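Local atomic coordinates of Thg1-like uncharacterized protein (PDB entry 4KGM), a protein that binds ATP and magnesium in a polymerase palm-like catalytic domain and probably adds nucleotides to the 5' end of tRNA, as its Thg1 relatives do. Residues A[21-26]-A[132-137]; A[52-57]-A[70-75]; A[107-112]-A[126-131]. One frame throughout, in Å; residues are numbered along the deposited sequence.

Contact 1 of 3, residues A[21-26]-A[132-137]; sequences ERMPVI and AQVLPQ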
loop_
_atom_site.group_PDB
_atom_site.type_symbol
_atom_site.label_atom_id
_atom_site.label_comp_id
_atom_site.label_asym_id
_atom_site.label_seq_id
_atom_site.Cartn_x
_atom_site.Cartn_y
_atom_site.Cartn_z
ATOM N N GLU A 21 -12.441 -2.724 6.093
ATOM C CA GLU A 21 -13.290 -2.689 7.278
ATOM C C GLU A 21 -13.963 -4.029 7.558
ATOM O O GLU A 21 -13.775 -4.998 6.821
ATOM C CB GLU A 21 -14.355 -1.598 7.131
ATOM C CG GLU A 21 -13.795 -0.200 6.904
ATOM C CD GLU A 21 -14.880 0.835 6.661
ATOM O OE1 GLU A 21 -16.073 0.492 6.796
ATOM O OE2 GLU A 21 -14.543 1.991 6.328
ATOM N N ARG A 22 -14.748 -4.061 8.633
ATOM C CA ARG A 22 -15.506 -5.242 9.043
ATOM C C ARG A 22 -14.669 -6.512 9.179
ATOM O O ARG A 22 -15.105 -7.595 8.792
ATOM C CB ARG A 22 -16.701 -5.481 8.114
ATOM C CG ARG A 22 -17.784 -4.419 8.226
ATOM C CD ARG A 22 -19.069 -4.863 7.546
ATOM N NE ARG A 22 -19.620 -6.068 8.159
ATOM C CZ ARG A 22 -20.391 -6.068 9.242
ATOM N NH1 ARG A 22 -20.700 -4.924 9.837
ATOM N NH2 ARG A 22 -20.850 -7.211 9.735
ATOM N N MET A 23 -13.469 -6.369 9.734
ATOM C CA MET A 23 -12.626 -7.516 10.046
ATOM C C MET A 23 -11.655 -7.178 11.179
ATOM O O MET A 23 -11.299 -6.013 11.361
ATOM C CB MET A 23 -11.893 -8.021 8.793
ATOM C CG MET A 23 -10.934 -7.037 8.160
ATOM S SD MET A 23 -10.127 -7.766 6.715
ATOM C CE MET A 23 -11.546 -8.106 5.676
ATOM N N PRO A 24 -11.245 -8.194 11.961
ATOM C CA PRO A 24 -10.369 -8.002 13.124
ATOM C C PRO A 24 -9.107 -7.203 12.814
ATOM O O PRO A 24 -8.429 -7.474 11.823
ATOM C CB PRO A 24 -9.990 -9.433 13.509
ATOM C CG PRO A 24 -11.151 -10.248 13.079
ATOM C CD PRO A 24 -11.660 -9.603 11.819
ATOM N N VAL A 25 -8.810 -6.223 13.663
ATOM C CA VAL A 25 -7.587 -5.435 13.544
ATOM C C VAL A 25 -6.677 -5.673 14.748
ATOM O O VAL A 25 -7.130 -5.654 15.893
ATOM C CB VAL A 25 -7.897 -3.925 13.427
ATOM C CG1 VAL A 25 -6.636 -3.098 13.626
ATOM C CG2 VAL A 25 -8.536 -3.617 12.081
ATOM N N ILE A 26 -5.398 -5.908 14.480
ATOM C CA ILE A 26 -4.412 -6.082 15.537
ATOM C C ILE A 26 -3.381 -4.958 15.508
ATOM O O ILE A 26 -2.800 -4.665 14.461
ATOM C CB ILE A 26 -3.682 -7.433 15.412
ATOM C CG1 ILE A 26 -4.655 -8.589 15.644
ATOM C CG2 ILE A 26 -2.529 -7.510 16.399
ATOM C CD1 ILE A 26 -5.189 -8.655 17.053
ATOM N N ALA A 132 0.024 -1.730 12.574
ATOM C CA ALA A 132 -1.337 -2.247 12.524
ATOM C C ALA A 132 -1.504 -3.229 11.373
ATOM O O ALA A 132 -0.724 -3.218 10.419
ATOM C CB ALA A 132 -2.341 -1.107 12.409
ATOM N N GLN A 133 -2.525 -4.073 11.472
ATOM C CA GLN A 133 -2.794 -5.080 10.454
ATOM C C GLN A 133 -4.197 -5.637 10.631
ATOM O O GLN A 133 -4.879 -5.321 11.607
ATOM C CB GLN A 133 -1.788 -6.226 10.565
ATOM C CG GLN A 133 -2.056 -7.158 11.734
ATOM C CD GLN A 133 -0.947 -8.172 11.937
ATOM O OE1 GLN A 133 0.203 -7.810 12.185
ATOM N NE2 GLN A 133 -1.287 -9.449 11.830
ATOM N N VAL A 134 -4.623 -6.469 9.686
ATOM C CA VAL A 134 -5.882 -7.188 9.824
ATOM C C VAL A 134 -5.628 -8.687 9.928
ATOM O O VAL A 134 -4.563 -9.181 9.549
ATOM C CB VAL A 134 -6.845 -6.915 8.646
ATOM C CG1 VAL A 134 -7.243 -5.443 8.607
ATOM C CG2 VAL A 134 -6.212 -7.344 7.332
ATOM N N LEU A 135 -6.613 -9.406 10.453
ATOM C CA LEU A 135 -6.536 -10.852 10.572
ATOM C C LEU A 135 -7.899 -11.463 10.303
ATOM O O LEU A 135 -8.921 -10.893 10.680
ATOM C CB LEU A 135 -6.075 -11.258 11.974
ATOM C CG LEU A 135 -4.585 -11.174 12.305
ATOM C CD1 LEU A 135 -4.348 -11.654 13.723
ATOM C CD2 LEU A 135 -3.778 -12.001 11.328
ATOM N N PRO A 136 -7.920 -12.625 9.640
ATOM C CA PRO A 136 -9.177 -13.369 9.527
ATOM C C PRO A 136 -9.620 -13.845 10.905
ATOM O O PRO A 136 -8.780 -14.020 11.788
ATOM C CB PRO A 136 -8.810 -14.555 8.628
ATOM C CG PRO A 136 -7.324 -14.651 8.684
ATOM C CD PRO A 136 -6.817 -13.265 8.905
ATOM N N GLN A 137 -10.923 -14.038 11.083
ATOM C CA GLN A 137 -11.486 -14.410 12.378
ATOM C C GLN A 137 -10.873 -15.674 12.985
ATOM O O GLN A 137 -10.676 -15.752 14.197
ATOM C CB GLN A 137 -13.005 -14.565 12.276
ATOM C CG GLN A 137 -13.759 -13.251 12.143
ATOM C CD GLN A 137 -15.255 -13.453 11.987
ATOM O OE1 GLN A 137 -15.712 -14.076 11.029
ATOM N NE2 GLN A 137 -16.025 -12.930 12.934
#
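Ala-132 meets Ile-26 through the backbone, its CA lying 3.4 Å from Ile-26 O in a CA-H...O contact. Its methyl, with no further branch, packs on Leu-97 and Ile-100 of helix 97-119. Gln-133 and Ile-26 form an antiparallel hydrogen-bonded pair. The bond from Ile-26 N to Gln-133 O spans 3.0 Å, while the return bond from Gln-133 N to Ile-26 O is weak. Gln-133 CG stands between its own backbone N and carbonyl carbon (chi1 75°), 4.0 Å from Ile-26 CB, so the aliphatic part of this polar residue does the packing. Val-134 and Val-25 follow as a non-hydrogen-bonded pair on the other face, where branched aliphatic residues suit a buried strand. Met-23 joins them from before its strand, its SD 3.9 Å from Val-134 CB; the flexible thioether fits against the branched carbon.

The two strands are neighbours in the antiparallel sheet of the palm-like domain. Strand 128-134 is outermost on its side within this chain, and strand 76-81 flanks 25-31 on its other side. Past the last bridge, Leu-135 N still bonds to Pro-24 O at 3.0 Å, continuing the pairing beyond the strand. Leu-135 CD1 reaches Ile-26 CG1 at 3.6 Å, and both side chains touch Tyr-143 of helix 140-160. Pro-24 sets its ring against the Leu-135 carbonyl, with CD 3.2 Å from Leu-135 O; as a proline it has no N-H to offer this strand. Pro-136 packs on Met-23 of the second subunit. The chain of Gln-137 crosses the Pro-24 ring at about a right angle, CG meeting CG, while its NE2 bonds to Val-237 O.

Contact 2 of 3, residues A[52-57]-A[70-75]; sequences AFWETC and VYHQSD. With MG (magnesium ion), chain G; MG (magnesium ion), chain H; ATP (adenosine-5'-triphosphate), chain E.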
loop_
_atom_site.group_PDB
_atom_site.type_symbol
_atom_site.label_atom_id
_atom_site.label_comp_id
_atom_site.label_asym_id
_atom_site.label_seq_id
_atom_site.Cartn_x
_atom_site.Cartn_y
_atom_site.Cartn_z
ATOM N N ALA A 52 3.663 -0.612 35.035
ATOM C CA ALA A 52 3.617 0.614 34.250
ATOM C C ALA A 52 3.056 0.314 32.864
ATOM O O ALA A 52 2.379 1.150 32.260
ATOM C CB ALA A 52 4.999 1.234 34.147
ATOM N N PHE A 53 3.346 -0.885 32.365
ATOM C CA PHE A 53 2.780 -1.350 31.105
ATOM C C PHE A 53 1.301 -1.663 31.276
ATOM O O PHE A 53 0.495 -1.416 30.377
ATOM C CB PHE A 53 3.514 -2.595 30.604
ATOM C CG PHE A 53 4.753 -2.295 29.811
ATOM C CD1 PHE A 53 4.664 -1.854 28.501
ATOM C CD2 PHE A 53 6.010 -2.465 30.370
ATOM C CE1 PHE A 53 5.801 -1.580 27.768
ATOM C CE2 PHE A 53 7.152 -2.193 29.641
ATOM C CZ PHE A 53 7.047 -1.749 28.339
ATOM N N TRP A 54 0.948 -2.207 32.436
ATOM C CA TRP A 54 -0.432 -2.585 32.712
ATOM C C TRP A 54 -1.335 -1.359 32.780
ATOM O O TRP A 54 -2.480 -1.397 32.334
ATOM C CB TRP A 54 -0.521 -3.396 34.007
ATOM C CG TRP A 54 0.279 -4.662 33.968
ATOM C CD1 TRP A 54 0.830 -5.252 32.867
ATOM C CD2 TRP A 54 0.631 -5.491 35.085
ATOM N NE1 TRP A 54 1.500 -6.395 33.228
ATOM C CE2 TRP A 54 1.392 -6.565 34.583
ATOM C CE3 TRP A 54 0.374 -5.429 36.457
ATOM C CZ2 TRP A 54 1.898 -7.570 35.406
ATOM C CZ3 TRP A 54 0.877 -6.428 37.273
ATOM C CH2 TRP A 54 1.629 -7.483 36.744
ATOM N N GLU A 55 -0.812 -0.270 33.336
ATOM C CA GLU A 55 -1.547 0.988 33.375
ATOM C C GLU A 55 -1.615 1.592 31.979
ATOM O O GLU A 55 -2.584 2.261 31.625
ATOM C CB GLU A 55 -0.896 1.970 34.349
ATOM C CG GLU A 55 -1.103 1.609 35.807
ATOM C CD GLU A 55 -2.570 1.543 36.183
ATOM O OE1 GLU A 55 -3.266 2.574 36.052
ATOM O OE2 GLU A 55 -3.032 0.461 36.603
ATOM N N THR A 56 -0.573 1.349 31.191
ATOM C CA THR A 56 -0.546 1.788 29.805
ATOM C C THR A 56 -1.587 1.012 29.006
ATOM O O THR A 56 -2.339 1.589 28.219
ATOM C CB THR A 56 0.847 1.585 29.180
ATOM O OG1 THR A 56 1.809 2.372 29.893
ATOM C CG2 THR A 56 0.846 2.003 27.720
ATOM N N CYS A 57 -1.634 -0.297 29.233
ATOM C CA CYS A 57 -2.593 -1.169 28.565
ATOM C C CYS A 57 -4.037 -0.760 28.833
ATOM O O CYS A 57 -4.887 -0.860 27.953
ATOM C CB CYS A 57 -2.382 -2.620 28.992
ATOM S SG CYS A 57 -0.901 -3.388 28.315
ATOM N N VAL A 70 -6.414 -6.506 25.256
ATOM C CA VAL A 70 -5.014 -6.112 25.192
ATOM C C VAL A 70 -4.158 -7.201 25.827
ATOM O O VAL A 70 -4.528 -7.764 26.853
ATOM C CB VAL A 70 -4.769 -4.788 25.930
ATOM C CG1 VAL A 70 -3.333 -4.331 25.730
ATOM C CG2 VAL A 70 -5.744 -3.720 25.448
ATOM N N TYR A 71 -3.021 -7.503 25.212
ATOM C CA TYR A 71 -2.107 -8.500 25.754
ATOM C C TYR A 71 -0.710 -7.926 25.963
ATOM O O TYR A 71 -0.107 -7.387 25.034
ATOM C CB TYR A 71 -2.037 -9.722 24.837
ATOM C CG TYR A 71 -0.977 -10.721 25.241
ATOM C CD1 TYR A 71 -1.189 -11.598 26.298
ATOM C CD2 TYR A 71 0.235 -10.788 24.567
ATOM C CE1 TYR A 71 -0.222 -12.512 26.673
ATOM C CE2 TYR A 71 1.207 -11.697 24.934
ATOM C CZ TYR A 71 0.973 -12.558 25.987
ATOM O OH TYR A 71 1.939 -13.467 26.355
ATOM N N HIS A 72 -0.196 -8.048 27.184
ATOM C CA HIS A 72 1.152 -7.574 27.480
ATOM C C HIS A 72 2.150 -8.701 27.712
ATOM O O HIS A 72 1.824 -9.736 28.295
ATOM C CB HIS A 72 1.167 -6.636 28.687
ATOM C CG HIS A 72 2.550 -6.289 29.148
ATOM N ND1 HIS A 72 3.124 -6.847 30.270
ATOM C CD2 HIS A 72 3.485 -5.466 28.617
ATOM C CE1 HIS A 72 4.346 -6.369 30.421
ATOM N NE2 HIS A 72 4.591 -5.530 29.431
ATOM N N GLN A 73 3.372 -8.474 27.247
ATOM C CA GLN A 73 4.496 -9.363 27.491
ATOM C C GLN A 73 5.781 -8.602 27.185
ATOM O O GLN A 73 5.881 -7.949 26.148
ATOM C CB GLN A 73 4.393 -10.618 26.625
ATOM C CG GLN A 73 5.729 -11.267 26.322
ATOM C CD GLN A 73 6.214 -10.969 24.920
ATOM O OE1 GLN A 73 7.274 -10.374 24.731
ATOM N NE2 GLN A 73 5.440 -11.388 23.926
ATOM N N SER A 74 6.750 -8.681 28.096
ATOM C CA SER A 74 8.007 -7.947 27.961
ATOM C C SER A 74 7.768 -6.458 27.716
ATOM O O SER A 74 7.149 -5.776 28.533
ATOM C CB SER A 74 8.866 -8.534 26.836
ATOM O OG SER A 74 9.038 -9.930 26.995
ATOM N N ASP A 75 8.247 -5.965 26.579
ATOM C CA ASP A 75 8.097 -4.555 26.236
ATOM C C ASP A 75 7.136 -4.354 25.066
ATOM O O ASP A 75 7.167 -3.318 24.402
ATOM C CB ASP A 75 9.456 -3.942 25.896
ATOM C CG ASP A 75 10.047 -4.507 24.620
ATOM O OD1 ASP A 75 9.766 -5.684 24.305
ATOM O OD2 ASP A 75 10.787 -3.774 23.931
HETATM MG MG MG G . 11.623 -3.447 21.998
HETATM MG MG MG H . 10.284 -6.424 22.138
HETATM P PG ATP E . 14.266 -2.758 19.709
HETATM O O1G ATP E . 14.561 -3.984 18.877
HETATM O O2G ATP E . 14.711 -1.454 19.089
HETATM O O3G ATP E . 12.863 -2.724 20.264
HETATM P PB ATP E . 14.815 -3.795 22.282
HETATM O O1B ATP E . 13.513 -3.267 22.836
HETATM O O2B ATP E . 16.018 -3.869 23.191
HETATM O O3B ATP E . 15.235 -2.928 20.990
HETATM P PA ATP E . 13.602 -6.293 22.433
HETATM O O1A ATP E . 13.835 -7.683 21.895
HETATM O O2A ATP E . 12.215 -5.695 22.431
HETATM O O3A ATP E . 14.586 -5.269 21.677
HETATM O "O5'" ATP E . 14.181 -6.202 23.933
HETATM C "C5'" ATP E . 13.308 -6.181 25.059
HETATM C "C4'" ATP E . 14.129 -5.931 26.319
HETATM O "O4'" ATP E . 13.304 -5.446 27.380
HETATM C "C3'" ATP E . 14.800 -7.202 26.816
HETATM O "O3'" ATP E . 16.215 -7.109 26.632
HETATM C "C2'" ATP E . 14.473 -7.287 28.295
HETATM O "O2'" ATP E . 15.675 -7.403 29.063
HETATM C "C1'" ATP E . 13.755 -5.988 28.624
HETATM N N9 ATP E . 12.612 -6.228 29.544
HETATM C C8 ATP E . 11.364 -6.579 29.184
HETATM N N7 ATP E . 10.562 -6.717 30.272
HETATM C C5 ATP E . 11.305 -6.447 31.360
HETATM C C6 ATP E . 11.082 -6.405 32.824
HETATM N N6 ATP E . 9.869 -6.688 33.358
HETATM N N1 ATP E . 12.131 -6.075 33.610
HETATM C C2 ATP E . 13.341 -5.791 33.094
HETATM N N3 ATP E . 13.615 -5.809 31.777
HETATM C C4 ATP E . 12.656 -6.125 30.875
HETATM O O HOH W 1 10.063 -7.547 20.538
#
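Phe-53 lies against His-72 where helix 47-63 covers strand 67-73, the helix and closing strand of the first beta-alpha-beta crossover in a ferredoxin-like palm. The two segments run nearly antiparallel, their axes at 164° and 9.2 Å apart. Phe-53 CB stands over one face of the His-72 imidazole, 3.6 Å from its centroid, in a CH-pi contact. The rings themselves are inclined by only 26° but slid apart, so they barely overlap. The imidazole NE2 makes a weak bond to Ser-74 O, which links the ring to the turn after the strand.

That same Ser-74 O lies over a face of the Phe-53 ring, offset toward the rim, while Phe-53 CZ approaches Asp-75 CA at 3.7 Å. The large apolar ring thus packs against the backbone of a metal-binding residue. Asp-75 bridges the two magnesium ions, OD2 at 2.1 Å from one (chain G) and OD1 bound to the other (chain H). Asp-30 is a ligand at both sites, and Gly-31 O joins it at the chain G ion. ATP O2A binds both ions, an arrangement consistent with the two-metal centre of palm polymerases.

Trp-54 brings the edge of its indole to the imidazole, NE1 lying 3.4 Å from His-72 ND1; their planes are steeply inclined at 80°. Its ring also meets Trp-195 and His-221 edge-to-face. Thr-56 packs on Phe-112 of helix 97-119, joining the two helices. One turn after Phe-53, the compact Cys-57 fits the strand closely: its SG touches His-72 CB and lies 3.7 Å from Val-70 CG1.

Contact 3 of 3, residues A[107-112]-A[126-131]; sequences MATAKF and ATFDGR. With PO4 (phosphate ion), chain F.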
loop_
_atom_site.group_PDB
_atom_site.type_symbol
_atom_site.label_atom_id
_atom_site.label_comp_id
_atom_site.label_asym_id
_atom_site.label_seq_id
_atom_site.Cartn_x
_atom_site.Cartn_y
_atom_site.Cartn_z
ATOM N N MET A 107 -0.081 7.352 22.393
ATOM C CA MET A 107 -0.831 7.117 23.622
ATOM C C MET A 107 -0.029 6.270 24.598
ATOM O O MET A 107 0.026 6.568 25.791
ATOM C CB MET A 107 -2.164 6.429 23.321
ATOM C CG MET A 107 -3.237 7.347 22.757
ATOM S SD MET A 107 -4.740 6.445 22.326
ATOM C CE MET A 107 -5.804 7.799 21.827
ATOM N N ALA A 108 0.588 5.211 24.081
ATOM C CA ALA A 108 1.412 4.333 24.899
ATOM C C ALA A 108 2.578 5.116 25.491
ATOM O O ALA A 108 2.890 4.979 26.670
ATOM C CB ALA A 108 1.918 3.156 24.077
ATOM N N THR A 109 3.204 5.946 24.663
ATOM C CA THR A 109 4.324 6.775 25.090
ATOM C C THR A 109 3.934 7.744 26.205
ATOM O O THR A 109 4.661 7.896 27.188
ATOM C CB THR A 109 4.899 7.572 23.905
ATOM O OG1 THR A 109 5.362 6.666 22.898
ATOM C CG2 THR A 109 6.052 8.452 24.356
ATOM N N ALA A 110 2.782 8.391 26.051
ATOM C CA ALA A 110 2.331 9.399 27.008
ATOM C C ALA A 110 2.084 8.815 28.397
ATOM O O ALA A 110 2.612 9.311 29.394
ATOM C CB ALA A 110 1.078 10.099 26.493
ATOM N N LYS A 111 1.279 7.760 28.457
ATOM C CA LYS A 111 0.920 7.145 29.728
ATOM C C LYS A 111 2.120 6.493 30.409
ATOM O O LYS A 111 2.330 6.676 31.609
ATOM C CB LYS A 111 -0.208 6.126 29.535
ATOM C CG LYS A 111 -0.613 5.373 30.801
ATOM C CD LYS A 111 -0.951 6.320 31.950
ATOM C CE LYS A 111 -2.121 7.233 31.614
ATOM N NZ LYS A 111 -2.378 8.231 32.691
ATOM N N PHE A 112 2.902 5.744 29.638
ATOM C CA PHE A 112 4.045 5.011 30.176
ATOM C C PHE A 112 5.065 5.944 30.821
ATOM O O PHE A 112 5.468 5.736 31.966
ATOM C CB PHE A 112 4.713 4.180 29.079
ATOM C CG PHE A 112 5.756 3.229 29.588
ATOM C CD1 PHE A 112 5.402 1.960 30.014
ATOM C CD2 PHE A 112 7.091 3.598 29.632
ATOM C CE1 PHE A 112 6.359 1.080 30.481
ATOM C CE2 PHE A 112 8.051 2.721 30.098
ATOM C CZ PHE A 112 7.684 1.461 30.521
ATOM N N ALA A 126 11.174 7.138 27.420
ATOM C CA ALA A 126 10.859 5.881 26.753
ATOM C C ALA A 126 10.075 6.151 25.477
ATOM O O ALA A 126 9.182 7.000 25.456
ATOM C CB ALA A 126 10.068 4.972 27.679
ATOM N N THR A 127 10.418 5.435 24.410
ATOM C CA THR A 127 9.701 5.559 23.146
ATOM C C THR A 127 9.210 4.203 22.653
ATOM O O THR A 127 9.708 3.158 23.074
ATOM C CB THR A 127 10.565 6.221 22.056
ATOM O OG1 THR A 127 11.806 5.516 21.932
ATOM C CG2 THR A 127 10.841 7.676 22.405
ATOM N N PHE A 128 8.226 4.232 21.761
ATOM C CA PHE A 128 7.614 3.014 21.248
ATOM C C PHE A 128 7.388 3.124 19.745
ATOM O O PHE A 128 7.277 4.223 19.201
ATOM C CB PHE A 128 6.264 2.770 21.927
ATOM C CG PHE A 128 6.355 2.549 23.410
ATOM C CD1 PHE A 128 6.406 3.621 24.285
ATOM C CD2 PHE A 128 6.364 1.266 23.930
ATOM C CE1 PHE A 128 6.485 3.418 25.649
ATOM C CE2 PHE A 128 6.442 1.056 25.292
ATOM C CZ PHE A 128 6.502 2.133 26.153
ATOM N N ASP A 129 7.318 1.981 19.073
ATOM C CA ASP A 129 6.896 1.955 17.682
ATOM C C ASP A 129 5.496 1.363 17.631
ATOM O O ASP A 129 5.023 0.796 18.615
ATOM C CB ASP A 129 7.856 1.131 16.824
ATOM C CG ASP A 129 7.495 -0.340 16.791
ATOM O OD1 ASP A 129 7.269 -0.933 17.867
ATOM O OD2 ASP A 129 7.430 -0.903 15.680
ATOM N N GLY A 130 4.838 1.492 16.485
ATOM C CA GLY A 130 3.498 0.961 16.322
ATOM C C GLY A 130 3.274 0.395 14.936
ATOM O O GLY A 130 3.771 0.933 13.947
ATOM N N ARG A 131 2.527 -0.702 14.866
ATOM C CA ARG A 131 2.184 -1.310 13.588
ATOM C C ARG A 131 0.785 -1.908 13.647
ATOM O O ARG A 131 0.395 -2.507 14.650
ATOM C CB ARG A 131 3.215 -2.372 13.195
ATOM C CG ARG A 131 3.316 -3.543 14.160
ATOM C CD ARG A 131 4.536 -4.397 13.868
ATOM N NE ARG A 131 5.774 -3.666 14.114
ATOM C CZ ARG A 131 6.990 -4.171 13.933
ATOM N NH1 ARG A 131 7.135 -5.415 13.498
ATOM N NH2 ARG A 131 8.063 -3.430 14.186
HETATM P P PO4 F . 11.156 -4.946 12.936
HETATM O O1 PO4 F . 11.317 -3.988 11.779
HETATM O O2 PO4 F . 12.507 -5.509 13.312
HETATM O O3 PO4 F . 10.575 -4.212 14.121
HETATM O O4 PO4 F . 10.235 -6.075 12.538
#
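Phe-128 drives the edge of its ring into the face of Phe-112, a T-shaped pair with centroids 5.3 Å apart and planes at 79°. The pair joins helix 97-119 to strand 128-134, the helix and closing strand of the second beta-alpha-beta unit of the ferredoxin-like palm, which starts with strand 76-81. The helix packs on one face of the sheet, running roughly antiparallel to the strand. Phe-128 CZ leads the approach, 3.7 Å from Phe-112 CG and toward the rim of that ring. Ala-126 CB touches the same ring at CD2, 3.8 Å away, a methyl small enough to lie against the ring beside Phe-128.

Further back along the helix, Thr-109 slides past Phe-128 in the opposite direction. Its OG1 meets the edge of that ring, 3.5 Å from CD1, and its methyl CG2 lies 3.6 Å from Ala-126 O. The hydroxyl is satisfied by Ala-105 O of its own helix and by Ser-106 OG of the third subunit, so threonine here serves both the apolar core and the subunit interface.

Asp-129 points away from the helix, and its OD2 forms a salt bridge with Arg-131 NH2 at 3.0 Å, on the syn side of the carboxylate and close to the guanidinium plane. Lys-99 of the third subunit also pairs with Asp-129 OD2, and Glu-12 of that subunit with Arg-131 NH1. A phosphate ion, probably from the crystallisation liquor, also binds here, held by Arg-16 of the third subunit as well: Arg-131 NH2 donates to its O3 at 2.6 Å.

Contacts 2 and 3 are joined in one apolar core: their centres lie 11 Å apart, and Phe-53 CE2 of contact 2 comes within 3.5 Å of Phe-112 CE1 of contact 3. Thus helices 47-63 and 97-119 pack together against the sheet. Contact 2 supplies Asp-75 directly to both magnesium ions, whereas contact 3 lies behind it, with the side chain of Phe-128 about 7 Å from a magnesium. Contact 1 is remote, its centre about 21 Å from those of the other two, but it shares strand 128-134 with contact 3. That strand runs from near the nucleotide site to the pairing with residues 21-26; both contacts on it also touch the third subunit.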